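RNA-dependent RNA Polymerase (Bombyx mori cytoplasmic polyhedrosis virus, PDB 6TZ0) catalyses RNA-templated RNA synthesis inside the viral core, transcribing the double-stranded genome into plus strands and copying plus strands into complementary minus strands. Local coordinates at residues N63-T68 and S227-N232; K136-R141 and S188-I193; G524-I529 and G1063-S1068; A549-S554 and S707-T712; E947-A952 and D966-Y971. One frame throughout, in Å; residues are numbered along the deposited sequence.

Interaction 1: N63-T68 and S227-N232; sequences NQLQAT and SIVAMN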
# COMPACT_ATOMS: atom_id res chain seq x y z
N ASN A 63 44.88 -2.37 6.36
CA ASN A 63 45.67 -3.52 6.76
C ASN A 63 45.85 -4.45 5.57
O ASN A 63 44.94 -4.61 4.75
CB ASN A 63 44.99 -4.26 7.91
CG ASN A 63 44.80 -3.39 9.13
OD1 ASN A 63 43.68 -3.07 9.51
ND2 ASN A 63 45.90 -2.99 9.75
N GLN A 64 47.02 -5.09 5.49
CA GLN A 64 47.37 -5.89 4.33
C GLN A 64 46.58 -7.19 4.30
O GLN A 64 46.52 -7.92 5.29
CB GLN A 64 48.87 -6.20 4.33
CG GLN A 64 49.73 -4.99 4.06
CD GLN A 64 49.58 -4.48 2.65
OE1 GLN A 64 49.49 -5.26 1.70
NE2 GLN A 64 49.55 -3.16 2.49
N LEU A 65 45.97 -7.48 3.15
CA LEU A 65 45.14 -8.67 3.01
C LEU A 65 45.47 -9.34 1.68
O LEU A 65 45.88 -8.69 0.72
CB LEU A 65 43.65 -8.29 3.13
CG LEU A 65 42.55 -9.33 3.39
CD1 LEU A 65 41.99 -9.93 2.15
CD2 LEU A 65 43.11 -10.45 4.27
N GLN A 66 45.31 -10.67 1.65
CA GLN A 66 45.65 -11.49 0.50
C GLN A 66 44.47 -12.37 0.13
O GLN A 66 43.92 -13.07 0.98
CB GLN A 66 46.86 -12.37 0.80
CG GLN A 66 48.15 -11.61 0.98
CD GLN A 66 49.29 -12.50 1.42
OE1 GLN A 66 49.09 -13.68 1.70
NE2 GLN A 66 50.49 -11.94 1.49
N ALA A 67 44.08 -12.34 -1.14
CA ALA A 67 42.99 -13.18 -1.62
C ALA A 67 43.33 -13.72 -3.00
O ALA A 67 44.29 -13.29 -3.65
CB ALA A 67 41.66 -12.42 -1.66
N THR A 68 42.53 -14.69 -3.44
CA THR A 68 42.78 -15.44 -4.66
C THR A 68 41.49 -15.55 -5.45
O THR A 68 40.45 -15.90 -4.88
CB THR A 68 43.33 -16.84 -4.34
OG1 THR A 68 44.56 -16.72 -3.61
CG2 THR A 68 43.60 -17.64 -5.61
N SER A 227 37.09 -6.68 -3.17
CA SER A 227 36.24 -7.05 -4.30
C SER A 227 36.44 -8.50 -4.70
O SER A 227 35.48 -9.15 -5.13
CB SER A 227 36.51 -6.14 -5.49
OG SER A 227 37.78 -6.39 -6.05
N ILE A 228 37.67 -9.01 -4.56
CA ILE A 228 37.91 -10.44 -4.77
C ILE A 228 37.10 -11.26 -3.78
O ILE A 228 36.44 -12.24 -4.16
CB ILE A 228 39.40 -10.76 -4.66
CG1 ILE A 228 40.18 -10.04 -5.74
CG2 ILE A 228 39.65 -12.24 -4.79
CD1 ILE A 228 41.62 -10.14 -5.53
N VAL A 229 37.15 -10.88 -2.50
CA VAL A 229 36.42 -11.59 -1.45
C VAL A 229 34.91 -11.55 -1.71
O VAL A 229 34.21 -12.57 -1.58
CB VAL A 229 36.77 -11.00 -0.07
CG1 VAL A 229 35.97 -11.66 1.03
CG2 VAL A 229 38.25 -11.14 0.20
N ALA A 230 34.40 -10.39 -2.14
CA ALA A 230 32.99 -10.23 -2.44
C ALA A 230 32.55 -11.11 -3.60
O ALA A 230 31.55 -11.83 -3.50
CB ALA A 230 32.69 -8.76 -2.73
N MET A 231 33.30 -11.08 -4.71
CA MET A 231 32.92 -11.87 -5.89
C MET A 231 33.04 -13.37 -5.64
O MET A 231 32.23 -14.15 -6.15
CB MET A 231 33.76 -11.46 -7.09
CG MET A 231 33.45 -10.08 -7.62
SD MET A 231 31.74 -9.92 -8.13
CE MET A 231 31.67 -11.04 -9.52
N ASN A 232 34.04 -13.79 -4.85
CA ASN A 232 34.14 -15.20 -4.48
C ASN A 232 32.95 -15.64 -3.64
O ASN A 232 32.43 -16.74 -3.84
CB ASN A 232 35.43 -15.47 -3.71
CG ASN A 232 36.67 -15.30 -4.56
OD1 ASN A 232 36.66 -15.56 -5.75
ND2 ASN A 232 37.76 -14.90 -3.92
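A67 meets I228 and V229 where a β-hairpin strand rests on a helix, a small worked example of how a short side chain lets a strand settle onto a helical surface. The methyl of A67 is the bump: its CB points into the notch made by two consecutive helical residues, 3.7 Å from I228 CG2 and 4.1 Å from V229 CG2. Two γ methyls wall that notch. V229 CG1 stands anti to the backbone N (chi1 177°), and the other branch, CG2, is the one that meets the strand. Further back along the strand, L65 CD1 approaches the same V229 CG2 more loosely, at 4.4 Å. At the far end the packing turns polar: N232 ND2 donates to the carbonyl O of T68 over 3.0 Å, a bent bond with an angle of 141° at the hydrogen. The donor lies off the carbonyl plane, and I228 CG2 touches the same oxygen. N232 OD1 in turn accepts from Y170 OH and T70 N, which anchors the amide. Strand 64-68 pairs antiparallel with strand 54-58, whose Y55 also touches I228, while helix 309-320 borders A67 and V229 and helix 206-218 packs against S227 and M231 of helix 224-237.

Interaction 2: K136-R141 and S188-I193; sequences KQRKSR and SQDKII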
# COMPACT_ATOMS: atom_id res chain seq x y z
N LYS A 136 12.32 -12.56 -16.34
CA LYS A 136 12.47 -11.99 -15.00
C LYS A 136 13.88 -11.51 -14.69
O LYS A 136 14.06 -10.79 -13.71
CB LYS A 136 12.06 -13.01 -13.94
CG LYS A 136 10.60 -13.39 -13.94
CD LYS A 136 9.73 -12.24 -13.49
CE LYS A 136 8.30 -12.67 -13.31
NZ LYS A 136 7.67 -13.01 -14.61
N GLN A 137 14.88 -11.89 -15.49
CA GLN A 137 16.24 -11.49 -15.18
C GLN A 137 16.67 -10.17 -15.79
O GLN A 137 17.63 -9.57 -15.29
CB GLN A 137 17.24 -12.58 -15.59
CG GLN A 137 17.23 -13.79 -14.69
CD GLN A 137 18.31 -14.78 -15.06
OE1 GLN A 137 19.02 -14.60 -16.04
NE2 GLN A 137 18.44 -15.84 -14.27
N ARG A 138 16.02 -9.69 -16.85
CA ARG A 138 16.45 -8.42 -17.42
C ARG A 138 15.89 -7.28 -16.57
O ARG A 138 14.68 -7.01 -16.56
CB ARG A 138 16.11 -8.31 -18.90
CG ARG A 138 14.67 -8.49 -19.35
CD ARG A 138 14.61 -8.43 -20.86
NE ARG A 138 14.94 -7.12 -21.41
CZ ARG A 138 14.04 -6.17 -21.64
NH1 ARG A 138 12.77 -6.40 -21.37
NH2 ARG A 138 14.41 -5.01 -22.14
N LYS A 139 16.77 -6.65 -15.80
CA LYS A 139 16.43 -5.56 -14.88
C LYS A 139 17.49 -4.49 -15.07
O LYS A 139 18.47 -4.45 -14.32
CB LYS A 139 16.41 -6.05 -13.44
CG LYS A 139 15.30 -6.99 -13.11
CD LYS A 139 15.44 -7.43 -11.69
CE LYS A 139 14.34 -8.38 -11.34
NZ LYS A 139 13.03 -7.67 -11.32
N SER A 140 17.29 -3.61 -16.03
CA SER A 140 18.27 -2.59 -16.33
C SER A 140 17.62 -1.22 -16.24
O SER A 140 16.48 -1.04 -16.69
CB SER A 140 18.90 -2.80 -17.70
OG SER A 140 17.93 -2.64 -18.71
N ARG A 141 18.33 -0.27 -15.67
CA ARG A 141 17.73 1.03 -15.41
C ARG A 141 17.86 1.99 -16.58
O ARG A 141 16.91 2.71 -16.89
CB ARG A 141 18.34 1.64 -14.14
CG ARG A 141 17.65 2.91 -13.69
CD ARG A 141 18.20 3.41 -12.38
NE ARG A 141 17.86 2.55 -11.26
CZ ARG A 141 16.75 2.66 -10.54
NH1 ARG A 141 15.87 3.61 -10.80
NH2 ARG A 141 16.53 1.83 -9.54
N SER A 188 12.21 -5.55 -28.42
CA SER A 188 11.11 -5.98 -29.28
C SER A 188 10.47 -7.26 -28.77
O SER A 188 9.24 -7.41 -28.87
CB SER A 188 11.62 -6.17 -30.71
OG SER A 188 12.53 -7.25 -30.78
N GLN A 189 11.26 -8.18 -28.24
CA GLN A 189 10.72 -9.42 -27.70
C GLN A 189 10.59 -9.40 -26.19
O GLN A 189 9.88 -10.26 -25.64
CB GLN A 189 11.61 -10.60 -28.11
CG GLN A 189 11.67 -10.83 -29.60
CD GLN A 189 12.60 -11.95 -30.00
OE1 GLN A 189 13.25 -12.55 -29.15
NE2 GLN A 189 12.66 -12.23 -31.29
N ASP A 190 11.26 -8.46 -25.52
CA ASP A 190 11.25 -8.27 -24.06
C ASP A 190 11.72 -9.53 -23.33
O ASP A 190 11.08 -10.01 -22.40
CB ASP A 190 9.88 -7.81 -23.56
CG ASP A 190 9.60 -6.36 -23.90
OD1 ASP A 190 10.56 -5.57 -23.95
OD2 ASP A 190 8.42 -6.01 -24.12
N LYS A 191 12.86 -10.04 -23.77
CA LYS A 191 13.47 -11.18 -23.12
C LYS A 191 14.96 -11.19 -23.42
O LYS A 191 15.44 -10.45 -24.28
CB LYS A 191 12.82 -12.50 -23.56
CG LYS A 191 13.01 -12.85 -25.01
CD LYS A 191 12.19 -14.08 -25.34
CE LYS A 191 12.74 -15.30 -24.64
NZ LYS A 191 11.99 -16.53 -24.97
N ILE A 192 15.69 -12.02 -22.67
CA ILE A 192 17.12 -12.19 -22.86
C ILE A 192 17.32 -13.36 -23.80
O ILE A 192 17.03 -14.51 -23.45
CB ILE A 192 17.83 -12.43 -21.52
CG1 ILE A 192 17.65 -11.24 -20.59
CG2 ILE A 192 19.30 -12.71 -21.75
CD1 ILE A 192 18.05 -11.53 -19.18
N ILE A 193 17.84 -13.09 -24.99
CA ILE A 193 18.14 -14.15 -25.94
C ILE A 193 19.56 -14.65 -25.69
O ILE A 193 20.51 -13.86 -25.65
CB ILE A 193 17.98 -13.66 -27.39
CG1 ILE A 193 16.52 -13.32 -27.71
CG2 ILE A 193 18.48 -14.70 -28.37
CD1 ILE A 193 16.17 -11.85 -27.59
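Q137 and R138 lean on I192 where the loop joining helix 121-134 to helix 145-160 passes the second strand of an antiparallel β-hairpin, 183-186 with 191-194, in the N-terminal region. It illustrates how a long side chain can serve a loop both as apolar filler and as charged tether. Taking the loop in order, Q137 comes first: its CB touches the I192 CD1 methyl at 3.8 Å, while its amide NE2 bonds away to the carbonyl of S201. R138 follows and carries most of the contact. I192 CD1 lies 3.6 Å from the backbone N of R138, and I192 CG1 packs against R138 CB. R138 CG stands between the backbone N and the carbonyl carbon (chi1 56°); beyond it CD lies 3.7 Å from K191 CA, and the chain bends at chi3. R138 NE forms a salt bridge with E185 on the partner strand, so both strands are engaged. After R138, K139 N bonds to Y208 OH and S140 still touches E185. I192 lies about 6 Å, side chain to side chain, from Y184, an ATP-binding residue. At the tip of R138, NH1 makes a long salt bridge of 3.5 Å to D190 OD1, the guanidinium and carboxylate planes lying 17° apart.

Interaction 3: G524-I529 and G1063-S1068; sequences GNAFDI and GGLDRS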
# COMPACT_ATOMS: atom_id res chain seq x y z
N GLY A 524 13.85 13.70 4.66
CA GLY A 524 14.99 13.44 3.82
C GLY A 524 16.29 14.01 4.30
O GLY A 524 17.30 13.88 3.60
N ASN A 525 16.32 14.65 5.47
CA ASN A 525 17.54 15.20 6.02
C ASN A 525 17.78 14.67 7.42
O ASN A 525 17.16 13.69 7.83
CB ASN A 525 17.52 16.73 5.98
CG ASN A 525 16.29 17.33 6.64
OD1 ASN A 525 15.47 16.62 7.22
ND2 ASN A 525 16.15 18.64 6.53
N ALA A 526 18.70 15.28 8.16
CA ALA A 526 19.07 14.79 9.48
C ALA A 526 18.04 15.07 10.57
O ALA A 526 18.29 14.73 11.73
CB ALA A 526 20.42 15.37 9.90
N PHE A 527 16.89 15.68 10.26
CA PHE A 527 15.85 15.81 11.28
C PHE A 527 15.16 14.49 11.58
O PHE A 527 14.52 14.36 12.62
CB PHE A 527 14.76 16.81 10.88
CG PHE A 527 15.20 18.24 10.89
CD1 PHE A 527 15.54 18.87 12.07
CD2 PHE A 527 15.17 19.00 9.72
CE1 PHE A 527 15.91 20.20 12.09
CE2 PHE A 527 15.53 20.33 9.73
CZ PHE A 527 15.91 20.93 10.91
N ASP A 528 15.27 13.51 10.67
CA ASP A 528 14.59 12.24 10.86
C ASP A 528 15.24 11.40 11.94
O ASP A 528 14.56 10.60 12.59
CB ASP A 528 14.59 11.47 9.54
CG ASP A 528 13.84 12.18 8.45
OD1 ASP A 528 12.88 12.91 8.76
OD2 ASP A 528 14.22 12.01 7.27
N ILE A 529 16.54 11.58 12.15
CA ILE A 529 17.31 10.76 13.06
C ILE A 529 17.70 11.54 14.32
O ILE A 529 18.59 11.12 15.05
CB ILE A 529 18.55 10.18 12.37
CG1 ILE A 529 19.41 11.31 11.81
CG2 ILE A 529 18.14 9.26 11.26
CD1 ILE A 529 20.71 10.84 11.21
N GLY A 1063 27.99 25.07 9.28
CA GLY A 1063 27.23 24.66 10.44
C GLY A 1063 26.13 23.68 10.09
O GLY A 1063 26.00 23.21 8.96
N GLY A 1064 25.32 23.39 11.10
CA GLY A 1064 24.25 22.43 10.96
C GLY A 1064 22.92 23.05 10.60
O GLY A 1064 22.78 24.26 10.45
N LEU A 1065 21.92 22.19 10.49
CA LEU A 1065 20.59 22.60 10.06
C LEU A 1065 19.71 22.88 11.27
O LEU A 1065 19.82 22.21 12.30
CB LEU A 1065 19.99 21.52 9.16
CG LEU A 1065 19.39 20.20 9.66
CD1 LEU A 1065 18.78 19.49 8.48
CD2 LEU A 1065 20.37 19.27 10.36
N ASP A 1066 18.85 23.89 11.15
CA ASP A 1066 17.99 24.30 12.25
C ASP A 1066 16.62 24.68 11.72
O ASP A 1066 16.51 25.28 10.64
CB ASP A 1066 18.59 25.48 13.01
CG ASP A 1066 17.84 25.79 14.30
OD1 ASP A 1066 18.02 25.03 15.27
OD2 ASP A 1066 17.07 26.76 14.33
N ARG A 1067 15.58 24.34 12.48
CA ARG A 1067 14.20 24.62 12.08
C ARG A 1067 13.71 25.99 12.52
O ARG A 1067 12.71 26.47 11.97
CB ARG A 1067 13.26 23.55 12.65
CG ARG A 1067 13.19 23.50 14.17
CD ARG A 1067 12.12 22.53 14.64
NE ARG A 1067 12.38 21.15 14.23
CZ ARG A 1067 13.08 20.27 14.94
NH1 ARG A 1067 13.58 20.62 16.12
NH2 ARG A 1067 13.27 19.05 14.47
N SER A 1068 14.37 26.62 13.48
CA SER A 1068 13.95 27.91 13.99
C SER A 1068 14.87 29.05 13.56
O SER A 1068 14.55 30.21 13.84
CB SER A 1068 13.89 27.88 15.52
OG SER A 1068 15.18 27.68 16.08
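L1065 and R1067 both press on the ring of F527, and this aromatic side chain is the centre of a contact between two loops that lack regular structure. The case illustrates how a loop-loop interface can rest on one ring and one branched side chain. L1065 comes tip to tip with F527 and lies over one face: its CD1 sits 4.0 Å from the ring centroid in a CH-pi contact, 30° off the normal, and is 3.6 Å from F527 CE2. The same methyl reaches 3.4 Å from N525 ND2, while the other branch, CD2, meets A526 CB at 3.9 Å. L1065 is thus embraced by three consecutive residues. R1067 comes from the opposite side of the ring plane, NH2 3.3 Å from F527 CD1 in an oblique approach, with F527 CE1 over one face of its guanidinium; the ring and guanidinium planes are 37° apart. Bending at chi3 (62°) turns the arginine's NE back from an extended course. The backbone of D1066 lies at the ring edge, its C near the ring plane.

The second shell shapes both loops. Residues N525 to D528 form a type I β turn that presents A526 and F527 at its corner, and D528 OD2 accepts from G524 N. Opposite, D1066 OD2 takes the backbone N of S1068 in an Asx turn and, through its syn lone pair, the hydroxyl of S1068 at 2.7 Å. The turn leads directly into helix 530-535 of the polymerase domain, and the C-terminal loop links helix 1054-1062 to helix 1074-1080, while F1149 bonds to the backbone of A526.

Interaction 4: A549-S554 and S707-T712; sequences AGMDAS and SGFATT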
# COMPACT_ATOMS: atom_id res chain seq x y z
N ALA A 549 9.06 -10.72 13.23
CA ALA A 549 9.26 -11.39 11.95
C ALA A 549 7.91 -11.72 11.33
O ALA A 549 7.17 -12.56 11.86
CB ALA A 549 10.09 -12.65 12.14
N GLY A 550 7.58 -11.07 10.22
CA GLY A 550 6.41 -11.41 9.44
C GLY A 550 5.10 -11.06 10.12
O GLY A 550 4.36 -11.95 10.55
N MET A 551 4.80 -9.77 10.22
CA MET A 551 3.68 -9.36 11.06
C MET A 551 2.34 -9.52 10.35
O MET A 551 1.36 -9.89 11.00
CB MET A 551 3.88 -7.91 11.52
CG MET A 551 2.91 -7.50 12.60
SD MET A 551 3.23 -5.88 13.32
CE MET A 551 1.89 -5.80 14.52
N ASP A 552 2.28 -9.25 9.04
CA ASP A 552 1.01 -9.35 8.32
C ASP A 552 0.50 -10.78 8.23
O ASP A 552 -0.71 -11.01 8.21
CB ASP A 552 1.13 -8.77 6.92
CG ASP A 552 1.13 -7.27 6.91
OD1 ASP A 552 0.53 -6.68 7.82
OD2 ASP A 552 1.71 -6.68 5.98
N ALA A 553 1.41 -11.76 8.19
CA ALA A 553 0.99 -13.15 8.23
C ALA A 553 0.71 -13.62 9.65
O ALA A 553 0.09 -14.68 9.82
CB ALA A 553 2.06 -14.03 7.60
N SER A 554 1.13 -12.87 10.66
CA SER A 554 0.96 -13.29 12.05
C SER A 554 -0.34 -12.79 12.67
O SER A 554 -0.81 -13.39 13.64
CB SER A 554 2.13 -12.79 12.90
OG SER A 554 3.35 -13.37 12.49
N SER A 707 0.79 -12.09 22.50
CA SER A 707 -0.13 -11.55 21.53
C SER A 707 -0.09 -12.29 20.20
O SER A 707 -0.79 -11.90 19.26
CB SER A 707 0.15 -10.07 21.30
OG SER A 707 -0.72 -9.54 20.32
N GLY A 708 0.71 -13.34 20.10
CA GLY A 708 0.74 -14.15 18.90
C GLY A 708 1.77 -13.74 17.88
O GLY A 708 1.56 -13.95 16.68
N PHE A 709 2.90 -13.18 18.31
CA PHE A 709 3.95 -12.79 17.39
C PHE A 709 5.25 -13.47 17.79
O PHE A 709 5.44 -13.82 18.95
CB PHE A 709 4.16 -11.28 17.36
CG PHE A 709 2.93 -10.52 16.98
CD1 PHE A 709 2.47 -10.53 15.67
CD2 PHE A 709 2.26 -9.75 17.91
CE1 PHE A 709 1.34 -9.83 15.32
CE2 PHE A 709 1.14 -9.04 17.56
CZ PHE A 709 0.68 -9.07 16.26
N ALA A 710 6.13 -13.66 16.81
CA ALA A 710 7.49 -14.11 17.07
C ALA A 710 8.42 -12.91 16.96
O ALA A 710 8.33 -12.13 16.00
CB ALA A 710 7.91 -15.20 16.09
N THR A 711 9.30 -12.75 17.94
CA THR A 711 10.17 -11.59 18.02
C THR A 711 11.62 -12.03 18.08
O THR A 711 11.96 -13.00 18.76
CB THR A 711 9.85 -10.71 19.24
OG1 THR A 711 10.03 -11.48 20.44
CG2 THR A 711 8.43 -10.18 19.18
N THR A 712 12.47 -11.31 17.36
CA THR A 712 13.92 -11.39 17.54
C THR A 712 14.35 -10.14 18.29
O THR A 712 14.06 -9.02 17.85
CB THR A 712 14.64 -11.51 16.20
OG1 THR A 712 14.19 -12.67 15.50
CG2 THR A 712 16.14 -11.64 16.43
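A549 and A710 join the nucleotide-binding loop of the polymerase palm to the outer strand of its antiparallel sheet, showing how a substrate-binding loop can be fastened to a neighbouring strand. G550 and D552 bind UTP in a structure of this protein, and they follow the end of strand 541-548, which pairs with strand 711-716. The pairing begins with A549 N donating to A710 O over 3.2 Å, at 150° at the hydrogen, and T712 continues it by backbone bonding to D547. Beside this bond the F709 ring packs against S554 and M551. S554 CB comes at the ring edge, near its plane, 3.6 Å from F709 CD1. M551 crosses the ring obliquely in a Met-aromatic contact, with SD 5.3 Å from the centroid of the F709 ring and CE 3.9 Å from F709 CZ. M551 CG is anti to the backbone N (chi1 -169°) and the chain beyond is extended, which carries the methyl to the ring. Within the loop, S554 OG gives its proton to G550 O at 2.6 Å, tying the short helix 551-554 back to the UTP-binding glycine. G708 ends the preceding helix 690-705 in a Schellman motif. M551 also touches D680, one of the magnesium-binding aspartates, and F709 touches V548. The M551 and F709 side chains bring no charge beside D680, while the A549 and S554 bonds probably help fix the loop's course.

Interaction 5: E947-A952 and D966-Y971; sequences EKSRRA and DIVYGY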
# COMPACT_ATOMS: atom_id res chain seq x y z
N GLU A 947 -19.59 23.99 -8.99
CA GLU A 947 -20.41 24.71 -9.95
C GLU A 947 -20.30 26.22 -9.76
O GLU A 947 -20.42 26.97 -10.73
CB GLU A 947 -21.87 24.25 -9.86
CG GLU A 947 -22.58 24.55 -8.55
CD GLU A 947 -24.03 24.11 -8.56
OE1 GLU A 947 -24.47 23.52 -9.57
OE2 GLU A 947 -24.74 24.35 -7.56
N LYS A 948 -20.03 26.67 -8.53
CA LYS A 948 -19.74 28.09 -8.32
C LYS A 948 -18.41 28.48 -8.95
O LYS A 948 -18.27 29.58 -9.48
CB LYS A 948 -19.72 28.41 -6.83
CG LYS A 948 -21.07 28.37 -6.15
CD LYS A 948 -20.93 28.74 -4.69
CE LYS A 948 -22.26 28.69 -3.96
NZ LYS A 948 -22.09 29.04 -2.52
N SER A 949 -17.43 27.58 -8.90
CA SER A 949 -16.14 27.84 -9.54
C SER A 949 -16.28 27.89 -11.05
O SER A 949 -15.67 28.73 -11.71
CB SER A 949 -15.13 26.77 -9.12
OG SER A 949 -13.88 26.99 -9.74
N ARG A 950 -17.11 27.00 -11.62
CA ARG A 950 -17.38 27.04 -13.06
C ARG A 950 -18.14 28.30 -13.45
O ARG A 950 -17.87 28.89 -14.51
CB ARG A 950 -18.15 25.80 -13.49
CG ARG A 950 -17.36 24.51 -13.44
CD ARG A 950 -18.11 23.38 -14.13
NE ARG A 950 -19.34 23.02 -13.45
CZ ARG A 950 -19.41 22.10 -12.51
NH1 ARG A 950 -18.31 21.44 -12.15
NH2 ARG A 950 -20.57 21.82 -11.92
N ARG A 951 -19.08 28.74 -12.61
CA ARG A 951 -19.82 29.98 -12.86
C ARG A 951 -18.90 31.19 -12.82
O ARG A 951 -18.99 32.07 -13.69
CB ARG A 951 -20.95 30.12 -11.85
CG ARG A 951 -21.72 31.45 -11.90
CD ARG A 951 -22.63 31.58 -13.12
NE ARG A 951 -21.95 32.15 -14.28
CZ ARG A 951 -22.49 32.23 -15.49
NH1 ARG A 951 -23.72 31.78 -15.70
NH2 ARG A 951 -21.80 32.76 -16.49
N ALA A 952 -18.00 31.25 -11.84
CA ALA A 952 -17.07 32.38 -11.77
C ALA A 952 -16.03 32.33 -12.88
O ALA A 952 -15.58 33.39 -13.34
CB ALA A 952 -16.38 32.40 -10.41
N ASP A 966 -7.04 23.72 -16.25
CA ASP A 966 -6.28 23.00 -15.24
C ASP A 966 -6.05 23.82 -13.98
O ASP A 966 -5.37 23.34 -13.06
CB ASP A 966 -4.93 22.55 -15.82
CG ASP A 966 -4.14 23.70 -16.41
OD1 ASP A 966 -4.67 24.83 -16.51
OD2 ASP A 966 -2.97 23.48 -16.78
N ILE A 967 -6.60 25.02 -13.92
CA ILE A 967 -6.43 25.94 -12.80
C ILE A 967 -7.80 26.17 -12.18
O ILE A 967 -7.93 26.41 -10.97
CB ILE A 967 -5.76 27.24 -13.29
CG1 ILE A 967 -4.41 26.92 -13.92
CG2 ILE A 967 -5.49 28.19 -12.18
CD1 ILE A 967 -3.45 26.20 -13.00
N VAL A 968 -8.84 26.06 -13.00
CA VAL A 968 -10.22 26.18 -12.52
C VAL A 968 -10.59 24.93 -11.75
O VAL A 968 -10.36 23.80 -12.20
CB VAL A 968 -11.17 26.42 -13.70
CG1 VAL A 968 -12.62 26.51 -13.24
CG2 VAL A 968 -10.78 27.69 -14.44
N TYR A 969 -11.18 25.12 -10.56
CA TYR A 969 -11.44 24.02 -9.65
C TYR A 969 -12.70 23.23 -10.01
O TYR A 969 -12.78 22.04 -9.70
CB TYR A 969 -11.55 24.54 -8.22
CG TYR A 969 -11.79 23.47 -7.17
CD1 TYR A 969 -10.76 22.63 -6.76
CD2 TYR A 969 -13.05 23.31 -6.59
CE1 TYR A 969 -10.98 21.66 -5.81
CE2 TYR A 969 -13.27 22.34 -5.64
CZ TYR A 969 -12.23 21.52 -5.25
OH TYR A 969 -12.46 20.55 -4.29
N GLY A 970 -13.69 23.88 -10.62
CA GLY A 970 -14.85 23.15 -11.10
C GLY A 970 -14.52 22.18 -12.22
O GLY A 970 -15.19 21.16 -12.39
N TYR A 971 -13.48 22.48 -12.98
CA TYR A 971 -12.89 21.58 -13.95
C TYR A 971 -11.82 20.75 -13.25
O TYR A 971 -11.77 20.70 -12.01
CB TYR A 971 -12.35 22.40 -15.13
CG TYR A 971 -13.43 23.08 -15.93
CD1 TYR A 971 -14.71 22.55 -15.99
CD2 TYR A 971 -13.19 24.29 -16.55
CE1 TYR A 971 -15.70 23.19 -16.71
CE2 TYR A 971 -14.17 24.93 -17.27
CZ TYR A 971 -15.43 24.38 -17.35
OH TYR A 971 -16.42 25.01 -18.06
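S949 and R950, neighbours on helix 945-958, grip the returning loop at G970, an example of a helix holding the chain that follows it with adjacent polar side chains. Hydrogen bonding comes first. R950 NH1 donates to G970 O over 3.1 Å; the oxygen lies in the guanidinium plane, yet the donor stands above the carbonyl plane, and the C=O...N angle is 117°. S949 OG accepts a weak bond of 3.2 Å from G970 N, so the amide and carbonyl of one glycine are both engaged. OG is anti to the backbone N (chi1 179°), and it also bonds to A1113 O of helix 1107-1114.

Van der Waals contacts complete the grip. G970 CA lies 3.7 Å from R950 CG. R950 CD approaches Y971 CE1 obliquely at 3.5 Å, with the guanidinium and ring planes 30° apart, and V968 CG1 touches S949 OG at 3.8 Å. Just outside, Y969 makes a cation-pi contact with R946.

R950 NH1 also forms a salt bridge with E938. With NH1 shared between the E938 carboxylate and the G970 carbonyl, the arginine's charge is probably largely balanced by E938, and the two bonds together limit the guanidinium's rotation.

Overall arrangement
From the N terminus, interaction 1 closes the first loop, fastening the hairpin strand 64-68 to helix 224-237. Interaction 2 falls wholly within that span, joining an inter-helix loop to another hairpin, with its centre about 32 Å from that of interaction 1. Interaction 3 then opens a much longer loop, bringing the polymerase domain to the C-terminal region across more than 500 residues. Two others lie within its span, one after the other: interaction 4, which ties the nucleotide-binding loop to strand 711-716 of the palm, and interaction 5, a short local closure within the C-terminal region. No two of the five cross. Interactions 1 and 5 lie on opposite sides of the chain's centre, their centres about 66 Å apart.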